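PDB 5EPE: SAM-dependent methyltransferase from Thiobacillus denitrificans, which probably transfers methyl groups from S-adenosyl-L-methionine to an acceptor substrate, and binds the product S-adenosyl-L-homocysteine. Local coordinates for residues 19-22 and 23-26; 186-189 and 190-193; 194-197 and 198-201; 227-230 and 231-235. All coordinates share one frame; numbering follows the deposited sequence.

Interaction 1 of 4, residues 19-22 and 23-26; sequences PFTP and EKLA
The N-cap of helix 22-31 is built here by T21, whose side chain and carbonyl both meet amides of the first turn. T21 OG1 accepts from K24 N at 3.0 Å, with an N-H...O angle of 161°. The hydroxyl can do this because OG1 sits between the backbone N and the carbonyl carbon (chi1 56°), which swings it over the amides at the helix start. T21 O then takes L25 N at 3.0 Å, and P22 O takes A26 N, so the regular helical ladder begins at once. P22 occupies the first position after the cap, where a residue without an N-H costs the helix nothing.

In this Rossmann-type methyltransferase fold, the helix precedes strand 39-43 and follows the loop that carries H17 and N18, which bind S-adenosyl-L-homocysteine. F20 lies flat against the helix start. K24 CB sits over the centre of one ring face, 3.8 Å from the centroid and 9° off the normal, in a CH-pi contact. The two side chains cross at about a right angle. L25 CD1 adds an apolar contact to F20 CD2 at 4.3 Å, and the F20 ring also meets W240 of strand 238-247 edge-to-face. The K24 chain runs extended as far as CE and bends at chi4, and NZ donates to L186 O. E23 bends at chi2, which brings OE1 beside T21 CB at 3.3 Å and along the ring of P22.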
loop_
_atom_site.group_PDB
_atom_site.type_symbol
_atom_site.label_atom_id
_atom_site.label_comp_id
_atom_site.label_asym_id
_atom_site.label_seq_id
_atom_site.Cartn_x
_atom_site.Cartn_y
_atom_site.Cartn_z
ATOM N N PRO A 19 -29.631 -17.971 -4.659
ATOM C CA PRO A 19 -29.592 -16.487 -4.889
ATOM C C PRO A 19 -29.910 -16.054 -6.332
ATOM O O PRO A 19 -29.103 -15.450 -7.033
ATOM C CB PRO A 19 -28.174 -16.128 -4.458
ATOM C CG PRO A 19 -27.359 -17.383 -4.707
ATOM C CD PRO A 19 -28.280 -18.527 -4.423
ATOM N N PHE A 20 -31.110 -16.373 -6.784
ATOM C CA PHE A 20 -31.594 -16.032 -8.081
ATOM C C PHE A 20 -32.991 -15.444 -7.881
ATOM O O PHE A 20 -33.732 -15.890 -7.056
ATOM C CB PHE A 20 -31.771 -17.272 -8.954
ATOM C CG PHE A 20 -30.838 -17.364 -10.137
ATOM C CD1 PHE A 20 -29.572 -16.790 -10.122
ATOM C CD2 PHE A 20 -31.230 -18.086 -11.234
ATOM C CE1 PHE A 20 -28.743 -16.903 -11.197
ATOM C CE2 PHE A 20 -30.409 -18.171 -12.339
ATOM C CZ PHE A 20 -29.162 -17.573 -12.297
ATOM N N THR A 21 -33.284 -14.374 -8.578
ATOM C CA THR A 21 -34.625 -13.844 -8.628
ATOM C C THR A 21 -35.478 -14.567 -9.660
ATOM O O THR A 21 -34.954 -15.291 -10.495
ATOM C CB THR A 21 -34.576 -12.375 -9.029
ATOM O OG1 THR A 21 -33.886 -12.204 -10.283
ATOM C CG2 THR A 21 -33.919 -11.551 -7.948
ATOM N N PRO A 22 -36.819 -14.339 -9.653
ATOM C CA PRO A 22 -37.617 -14.786 -10.790
ATOM C C PRO A 22 -37.114 -14.240 -12.126
ATOM O O PRO A 22 -37.157 -14.944 -13.156
ATOM C CB PRO A 22 -39.020 -14.230 -10.483
ATOM C CG PRO A 22 -39.061 -14.169 -9.031
ATOM C CD PRO A 22 -37.676 -13.824 -8.556
ATOM N N GLU A 23 -36.614 -13.002 -12.125
ATOM C CA GLU A 23 -36.180 -12.397 -13.371
ATOM C C GLU A 23 -34.922 -13.116 -13.877
ATOM O O GLU A 23 -34.776 -13.399 -15.054
ATOM C CB GLU A 23 -35.943 -10.902 -13.169
ATOM C CG GLU A 23 -37.192 -10.065 -12.743
ATOM C CD GLU A 23 -37.766 -10.248 -11.279
ATOM O OE1 GLU A 23 -37.182 -10.838 -10.353
ATOM O OE2 GLU A 23 -38.892 -9.767 -11.018
ATOM N N LYS A 24 -34.014 -13.466 -12.972
ATOM C CA LYS A 24 -32.840 -14.263 -13.363
ATOM C C LYS A 24 -33.161 -15.645 -13.873
ATOM O O LYS A 24 -32.582 -16.119 -14.850
ATOM C CB LYS A 24 -31.851 -14.342 -12.241
ATOM C CG LYS A 24 -31.108 -13.024 -12.177
ATOM C CD LYS A 24 -30.059 -12.940 -11.151
ATOM C CE LYS A 24 -29.504 -11.512 -11.045
ATOM N NZ LYS A 24 -28.596 -11.249 -12.155
ATOM N N LEU A 25 -34.077 -16.314 -13.205
ATOM C CA LEU A 25 -34.529 -17.602 -13.657
ATOM C C LEU A 25 -35.163 -17.556 -15.073
ATOM O O LEU A 25 -34.915 -18.454 -15.886
ATOM C CB LEU A 25 -35.528 -18.146 -12.638
ATOM C CG LEU A 25 -35.773 -19.630 -12.643
ATOM C CD1 LEU A 25 -34.517 -20.526 -12.486
ATOM C CD2 LEU A 25 -36.839 -19.943 -11.560
ATOM N N ALA A 26 -35.947 -16.515 -15.374
ATOM C CA ALA A 26 -36.527 -16.367 -16.698
ATOM C C ALA A 26 -35.427 -16.018 -17.721
ATOM O O ALA A 26 -35.452 -16.464 -18.843
ATOM C CB ALA A 26 -37.617 -15.307 -16.705
#

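Interaction 2 of 4, residues 186-189 and 190-193. With NA (sodium ion), chain C; NA (sodium ion), chain B.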
loop_
_atom_site.group_PDB
_atom_site.type_symbol
_atom_site.label_atom_id
_atom_site.label_comp_id
_atom_site.label_asym_id
_atom_site.label_seq_id
_atom_site.Cartn_x
_atom_site.Cartn_y
_atom_site.Cartn_z
ATOM N N LEU A 186 -25.473 -15.067 -13.776
ATOM C CA LEU A 186 -24.911 -14.951 -12.461
ATOM C C LEU A 186 -25.820 -14.205 -11.506
ATOM O O LEU A 186 -26.536 -13.307 -11.924
ATOM C CB LEU A 186 -23.526 -14.252 -12.571
ATOM C CG LEU A 186 -22.503 -14.911 -13.525
ATOM C CD1 LEU A 186 -21.115 -14.286 -13.322
ATOM C CD2 LEU A 186 -22.409 -16.371 -13.442
ATOM N N ALA A 187 -25.775 -14.572 -10.218
ATOM C CA ALA A 187 -26.372 -13.737 -9.191
ATOM C C ALA A 187 -25.707 -12.379 -9.166
ATOM O O ALA A 187 -24.563 -12.222 -9.553
ATOM C CB ALA A 187 -26.240 -14.388 -7.819
ATOM N N ASP A 188 -26.452 -11.387 -8.714
ATOM C CA ASP A 188 -25.896 -10.115 -8.300
ATOM C C ASP A 188 -26.245 -9.935 -6.830
ATOM O O ASP A 188 -26.893 -10.814 -6.241
ATOM C CB ASP A 188 -26.397 -8.997 -9.149
ATOM C CG ASP A 188 -27.911 -8.757 -9.039
ATOM O OD1 ASP A 188 -28.710 -9.433 -8.360
ATOM O OD2 ASP A 188 -28.348 -7.875 -9.813
ATOM N N GLN A 189 -25.824 -8.823 -6.243
ATOM C CA GLN A 189 -26.086 -8.633 -4.823
ATOM C C GLN A 189 -27.574 -8.588 -4.482
ATOM O O GLN A 189 -27.955 -9.102 -3.423
ATOM C CB GLN A 189 -25.359 -7.439 -4.279
ATOM C CG GLN A 189 -23.855 -7.642 -4.325
ATOM C CD GLN A 189 -23.081 -6.375 -3.980
ATOM O OE1 GLN A 189 -23.381 -5.257 -4.483
ATOM N NE2 GLN A 189 -22.145 -6.499 -3.034
ATOM N N ASP A 190 -28.402 -8.044 -5.376
ATOM C CA ASP A 190 -29.836 -8.010 -5.189
ATOM C C ASP A 190 -30.477 -9.370 -5.159
ATOM O O ASP A 190 -31.386 -9.623 -4.379
ATOM C CB ASP A 190 -30.511 -7.122 -6.216
ATOM C CG ASP A 190 -30.130 -5.629 -6.027
ATOM O OD1 ASP A 190 -29.988 -5.080 -4.890
ATOM O OD2 ASP A 190 -29.955 -4.971 -7.080
ATOM N N SER A 191 -29.964 -10.303 -5.962
ATOM C CA SER A 191 -30.503 -11.643 -5.942
ATOM C C SER A 191 -30.070 -12.416 -4.711
ATOM O O SER A 191 -30.869 -13.189 -4.167
ATOM C CB SER A 191 -30.305 -12.355 -7.307
ATOM O OG SER A 191 -29.027 -12.660 -7.533
ATOM N N TRP A 192 -28.864 -12.180 -4.229
ATOM C CA TRP A 192 -28.448 -12.704 -2.954
ATOM C C TRP A 192 -29.344 -12.177 -1.819
ATOM O O TRP A 192 -29.704 -12.935 -0.925
ATOM C CB TRP A 192 -26.989 -12.343 -2.643
ATOM C CG TRP A 192 -25.957 -13.361 -3.075
ATOM C CD1 TRP A 192 -25.082 -13.259 -4.094
ATOM C CD2 TRP A 192 -25.714 -14.618 -2.462
ATOM N NE1 TRP A 192 -24.311 -14.390 -4.193
ATOM C CE2 TRP A 192 -24.678 -15.241 -3.184
ATOM C CE3 TRP A 192 -26.281 -15.286 -1.374
ATOM C CZ2 TRP A 192 -24.178 -16.473 -2.825
ATOM C CZ3 TRP A 192 -25.792 -16.512 -1.035
ATOM C CH2 TRP A 192 -24.779 -17.114 -1.781
ATOM N N ASP A 193 -29.673 -10.896 -1.867
ATOM C CA ASP A 193 -30.564 -10.296 -0.845
ATOM C C ASP A 193 -31.885 -11.015 -0.798
ATOM O O ASP A 193 -32.399 -11.291 0.296
ATOM C CB ASP A 193 -30.838 -8.811 -1.113
ATOM C CG ASP A 193 -29.662 -7.915 -0.859
ATOM O OD1 ASP A 193 -28.612 -8.329 -0.303
ATOM O OD2 ASP A 193 -29.677 -6.745 -1.346
HETATM NA NA NA C . -28.712 -5.293 -9.220
HETATM NA NA NA B . -27.417 -6.596 -11.924
HETATM O O HOH W 1 -25.168 -6.770 -12.361
HETATM O O HOH W 2 -26.708 -4.848 -10.450
HETATM O O HOH W 3 -29.386 -7.391 -13.394
HETATM O O HOH W 4 -29.371 -5.333 -11.493
HETATM O O HOH W 5 -31.162 -6.069 -9.467
#
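D188 holds its CG between the backbone N and the carbonyl carbon (chi1 64°), which turns the carboxylate toward the first turn of helix 189-209. D188 is the N-cap of that helix. Its OD1 accepts from S191 N at 2.8 Å, met nearly along the C-O axis, while D188 O takes W192 N at 3.1 Å. One residue thus serves the helix start with both side chain and backbone. S191 OG lies 3.3 Å from A187 CB and makes a hydrogen bond to P19 O in the neighbouring loop.

The other carboxylate oxygen works on metal. D188 OD2 bridges two sodium ions, at 2.7 Å from the ion of chain C and 2.6 Å from that of chain B. D190 OD2 joins it on the chain C ion, and the cations probably offset the repulsion between the two carboxylates. D188 and D190 of neighbouring subunits also take part in sodium binding, so this helix start belongs to a metal site shared between chains. Farther along, D193 N donates to Q189 O at 2.9 Å. Waters 2 and 4 each bridge the two sodium ions, and each lies 2.4 Å from both.

Interaction 3 of 4, residues 194-197 and 198-201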
loop_
_atom_site.group_PDB
_atom_site.type_symbol
_atom_site.label_atom_id
_atom_site.label_comp_id
_atom_site.label_asym_id
_atom_site.label_seq_id
_atom_site.Cartn_x
_atom_site.Cartn_y
_atom_site.Cartn_z
ATOM N N ARG A 194 -32.450 -11.318 -1.992
ATOM C CA ARG A 194 -33.727 -12.059 -2.066
ATOM C C ARG A 194 -33.689 -13.408 -1.397
ATOM O O ARG A 194 -34.628 -13.749 -0.643
ATOM C CB ARG A 194 -34.275 -12.269 -3.497
ATOM C CG ARG A 194 -34.621 -11.012 -4.286
ATOM C CD ARG A 194 -35.857 -10.291 -3.778
ATOM N NE ARG A 194 -35.439 -9.485 -2.624
ATOM C CZ ARG A 194 -35.888 -9.598 -1.367
ATOM N NH1 ARG A 194 -35.325 -8.826 -0.425
ATOM N NH2 ARG A 194 -36.824 -10.497 -1.017
ATOM N N TYR A 195 -32.642 -14.172 -1.666
ATOM C CA TYR A 195 -32.456 -15.459 -1.061
ATOM C C TYR A 195 -32.257 -15.394 0.492
ATOM O O TYR A 195 -32.929 -16.134 1.239
ATOM C CB TYR A 195 -31.290 -16.197 -1.739
ATOM C CG TYR A 195 -30.930 -17.470 -1.075
ATOM C CD1 TYR A 195 -31.870 -18.497 -0.985
ATOM C CD2 TYR A 195 -29.697 -17.631 -0.479
ATOM C CE1 TYR A 195 -31.582 -19.658 -0.360
ATOM C CE2 TYR A 195 -29.394 -18.781 0.171
ATOM C CZ TYR A 195 -30.351 -19.782 0.226
ATOM O OH TYR A 195 -30.081 -20.918 0.896
ATOM N N GLU A 196 -31.366 -14.519 0.968
ATOM C CA GLU A 196 -31.013 -14.450 2.365
ATOM C C GLU A 196 -32.036 -13.709 3.195
ATOM O O GLU A 196 -32.481 -14.215 4.235
ATOM C CB GLU A 196 -29.617 -13.849 2.557
ATOM C CG GLU A 196 -28.525 -14.754 1.979
ATOM C CD GLU A 196 -28.301 -16.076 2.729
ATOM O OE1 GLU A 196 -28.964 -16.368 3.764
ATOM O OE2 GLU A 196 -27.425 -16.838 2.251
ATOM N N ALA A 197 -32.433 -12.521 2.752
ATOM C CA ALA A 197 -33.338 -11.700 3.549
ATOM C C ALA A 197 -34.698 -12.271 3.763
ATOM O O ALA A 197 -35.330 -12.062 4.833
ATOM C CB ALA A 197 -33.419 -10.287 3.018
ATOM N N ALA A 198 -35.176 -13.011 2.781
ATOM C CA ALA A 198 -36.476 -13.663 2.923
ATOM C C ALA A 198 -36.473 -14.662 4.041
ATOM O O ALA A 198 -37.528 -14.937 4.608
ATOM C CB ALA A 198 -36.888 -14.361 1.604
ATOM N N LYS A 199 -35.313 -15.259 4.342
ATOM C CA LYS A 199 -35.235 -16.198 5.461
ATOM C C LYS A 199 -35.523 -15.515 6.781
ATOM O O LYS A 199 -36.082 -16.125 7.675
ATOM C CB LYS A 199 -33.858 -16.831 5.553
ATOM C CG LYS A 199 -33.433 -17.638 4.336
ATOM C CD LYS A 199 -31.992 -18.110 4.528
ATOM C CE LYS A 199 -31.476 -18.828 3.300
ATOM N NZ LYS A 199 -30.063 -19.200 3.606
ATOM N N TRP A 200 -35.181 -14.224 6.896
ATOM C CA TRP A 200 -35.321 -13.550 8.173
ATOM C C TRP A 200 -36.797 -13.359 8.530
ATOM O O TRP A 200 -37.186 -13.609 9.667
ATOM C CB TRP A 200 -34.562 -12.206 8.192
ATOM C CG TRP A 200 -33.174 -12.296 7.648
ATOM C CD1 TRP A 200 -32.331 -13.363 7.663
ATOM C CD2 TRP A 200 -32.469 -11.231 7.026
ATOM N NE1 TRP A 200 -31.154 -13.054 7.023
ATOM C CE2 TRP A 200 -31.215 -11.743 6.618
ATOM C CE3 TRP A 200 -32.784 -9.897 6.764
ATOM C CZ2 TRP A 200 -30.290 -10.978 5.962
ATOM C CZ3 TRP A 200 -31.842 -9.115 6.122
ATOM C CH2 TRP A 200 -30.609 -9.668 5.733
ATOM N N LEU A 201 -37.616 -12.963 7.563
ATOM C CA LEU A 201 -39.047 -12.778 7.831
ATOM C C LEU A 201 -39.695 -14.127 8.168
ATOM O O LEU A 201 -40.481 -14.240 9.091
ATOM C CB LEU A 201 -39.715 -12.118 6.614
ATOM C CG LEU A 201 -41.218 -11.845 6.765
ATOM C CD1 LEU A 201 -41.476 -10.977 7.969
ATOM C CD2 LEU A 201 -41.826 -11.238 5.500
HETATM O O HOH W 6 -29.633 -15.216 6.065
#
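K199 reaches back along helix 189-209 to meet Y195 and E196, one turn earlier. Its chain is fully extended beyond CG, with chi4 at 179°, so that CE arrives over one face of the Y195 ring. The approach is offset toward the rim, and CE is 3.8 Å from the ring centroid in a CH-pi contact. The tyrosine ring stands ready for this because CG is anti to the backbone N (chi1 173°). K199 NZ goes on to E196 OE1 at 3.0 Å, a salt bridge that meets the carboxylate from above its plane. E196 bends at chi2 and lies alongside the lysine, the two pointing the same way. A weak bond links NZ to Y195 OH, whose stronger partner is E11.

W200 turns its indole back over the preceding turn. A197 CA sits over the centre of the six-membered ring, 3.6 Å from the centroid. A197 CB touches CZ3 at 3.7 Å, and E196 O lies above the same face near its rim. Water 6 accepts from W200 NE1 at 2.8 Å and donates to E196 OE1. Replacing W200 with an alanine would probably open a gap over A197 and leave water 6 without its indole donor. The indole also packs on helix 216-237, at L223, E226 and P227.

E196 OE1 thus accepts hydrogen bonds from both K199 NZ and water 6, which is likely to favour the charged carboxylate in this buried position and to restrict its rotation.

Interaction 4 of 4, residues 227-230 and 231-235; sequences PERY and ATNTR
Y230 and A231 lie at the wider pi-type turn of helix 216-237, with R229 just before them. The wider turn sends Y230 O to R235 N, five residues on, at 2.9 Å. Y230 has CG anti to its own N (chi1 165°), which lays the ring along the following turn. R235 CB comes over one ring face, offset toward the rim and 4.2 Å from the centroid, while T234 CB approaches CD1 at 3.6 Å. The ring and the R235 guanidinium stand nearly perpendicular, 85° apart, and Y230 OH and R235 NE both reach D193 of helix 189-209. A leucine in place of Y230 would probably leave D193 without its hydroxyl partner and uncover the chain of R235.

A231 N keeps the ordinary bond to P227 O. R229 O accepts twice, from N233 N and from N233 ND2 at 3.0 Å, the amide arriving in the carbonyl plane on a lone pair. The R229 chain is bent at chi2 and chi3, and its guanidinium also pairs with E226. Its NH2 meets T234 OG1 in the guanidinium plane at 2.7 Å, with a nearly straight N-H...O angle of 172°. Water 7 links R229 NH1, at 2.7 Å, to the same T234 hydroxyl.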
loop_
_atom_site.group_PDB
_atom_site.type_symbol
_atom_site.label_atom_id
_atom_site.label_comp_id
_atom_site.label_asym_id
_atom_site.label_seq_id
_atom_site.Cartn_x
_atom_site.Cartn_y
_atom_site.Cartn_z
ATOM N N PRO A 227 -28.254 -10.880 9.566
ATOM C CA PRO A 227 -28.165 -9.760 8.632
ATOM C C PRO A 227 -26.719 -9.236 8.588
ATOM O O PRO A 227 -26.201 -9.001 7.523
ATOM C CB PRO A 227 -29.156 -8.741 9.196
ATOM C CG PRO A 227 -30.229 -9.626 9.829
ATOM C CD PRO A 227 -29.443 -10.742 10.435
ATOM N N GLU A 228 -26.109 -9.078 9.762
ATOM C CA GLU A 228 -24.724 -8.531 9.813
ATOM C C GLU A 228 -23.731 -9.470 9.273
ATOM O O GLU A 228 -22.841 -9.008 8.553
ATOM C CB GLU A 228 -24.298 -8.153 11.241
ATOM C CG GLU A 228 -24.964 -6.919 11.690
ATOM C CD GLU A 228 -25.008 -6.873 13.209
ATOM O OE1 GLU A 228 -26.132 -6.956 13.715
ATOM O OE2 GLU A 228 -23.950 -6.710 13.897
ATOM N N ARG A 229 -23.870 -10.758 9.584
ATOM C CA ARG A 229 -22.995 -11.780 9.030
ATOM C C ARG A 229 -23.063 -11.767 7.491
ATOM O O ARG A 229 -22.026 -11.797 6.808
ATOM C CB ARG A 229 -23.374 -13.212 9.498
ATOM C CG ARG A 229 -22.373 -14.311 9.033
ATOM C CD ARG A 229 -22.864 -15.748 8.654
ATOM N NE ARG A 229 -23.997 -15.763 7.730
ATOM C CZ ARG A 229 -23.952 -15.567 6.398
ATOM N NH1 ARG A 229 -25.100 -15.548 5.694
ATOM N NH2 ARG A 229 -22.782 -15.386 5.753
ATOM N N TYR A 230 -24.291 -11.835 6.970
ATOM C CA TYR A 230 -24.541 -11.809 5.529
ATOM C C TYR A 230 -23.905 -10.555 4.874
ATOM O O TYR A 230 -23.205 -10.658 3.879
ATOM C CB TYR A 230 -26.073 -11.885 5.250
ATOM C CG TYR A 230 -26.404 -11.507 3.866
ATOM C CD1 TYR A 230 -26.055 -12.343 2.815
ATOM C CD2 TYR A 230 -27.021 -10.290 3.581
ATOM C CE1 TYR A 230 -26.285 -11.973 1.516
ATOM C CE2 TYR A 230 -27.298 -9.923 2.283
ATOM C CZ TYR A 230 -26.953 -10.779 1.236
ATOM O OH TYR A 230 -27.165 -10.439 -0.088
ATOM N N ALA A 231 -24.160 -9.372 5.429
ATOM C CA ALA A 231 -23.668 -8.129 4.841
ATOM C C ALA A 231 -22.118 -8.033 4.879
ATOM O O ALA A 231 -21.514 -7.538 3.959
ATOM C CB ALA A 231 -24.283 -6.944 5.548
ATOM N N THR A 232 -21.519 -8.479 5.965
ATOM C CA THR A 232 -20.072 -8.438 6.140
ATOM C C THR A 232 -19.344 -9.442 5.233
ATOM O O THR A 232 -18.285 -9.135 4.676
ATOM C CB THR A 232 -19.713 -8.701 7.635
ATOM O OG1 THR A 232 -20.343 -7.698 8.439
ATOM C CG2 THR A 232 -18.186 -8.725 7.925
ATOM N N ASN A 233 -19.912 -10.638 5.105
ATOM C CA ASN A 233 -19.234 -11.775 4.461
ATOM C C ASN A 233 -19.848 -12.065 3.073
ATOM O O ASN A 233 -19.318 -11.650 2.061
ATOM C CB ASN A 233 -19.269 -12.973 5.419
ATOM C CG ASN A 233 -18.563 -12.649 6.737
ATOM O OD1 ASN A 233 -17.380 -12.427 6.739
ATOM N ND2 ASN A 233 -19.288 -12.496 7.790
ATOM N N THR A 234 -21.016 -12.639 3.017
ATOM C CA THR A 234 -21.539 -13.129 1.778
ATOM C C THR A 234 -21.712 -12.024 0.753
ATOM O O THR A 234 -21.338 -12.219 -0.432
ATOM C CB THR A 234 -22.867 -13.812 2.060
ATOM O OG1 THR A 234 -22.622 -14.795 3.076
ATOM C CG2 THR A 234 -23.501 -14.454 0.849
ATOM N N ARG A 235 -22.372 -10.918 1.135
ATOM C CA ARG A 235 -22.836 -9.962 0.126
ATOM C C ARG A 235 -21.702 -9.405 -0.725
ATOM O O ARG A 235 -21.858 -9.184 -1.904
ATOM C CB ARG A 235 -23.638 -8.843 0.791
ATOM C CG ARG A 235 -24.473 -8.054 -0.172
ATOM C CD ARG A 235 -25.333 -7.018 0.532
ATOM N NE ARG A 235 -26.382 -6.553 -0.367
ATOM C CZ ARG A 235 -26.248 -5.576 -1.259
ATOM N NH1 ARG A 235 -25.174 -4.861 -1.313
ATOM N NH2 ARG A 235 -27.272 -5.308 -2.127
HETATM O O HOH W 7 -25.016 -16.319 3.146
#

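In the fold
From the N terminus, interaction 1 turns the loop after helix 5-11 into helix 22-31, beside the S-adenosyl-L-homocysteine site. Interaction 2 does the same where strand 179-186 gives way to helix 189-209. Interaction 3 continues along that helix, and interaction 4 lies on the next one, helix 216-237. All four are local and follow in series; none nests in or crosses another. Space brings them together. The loop of interaction 1 rests on the helix of interactions 2 and 3, while interaction 4 packs on the same helix through Y230 and P227. D193 ties helix 189-209 to helix 216-237. Interactions 2, 3 and 4 all touch the third subunit.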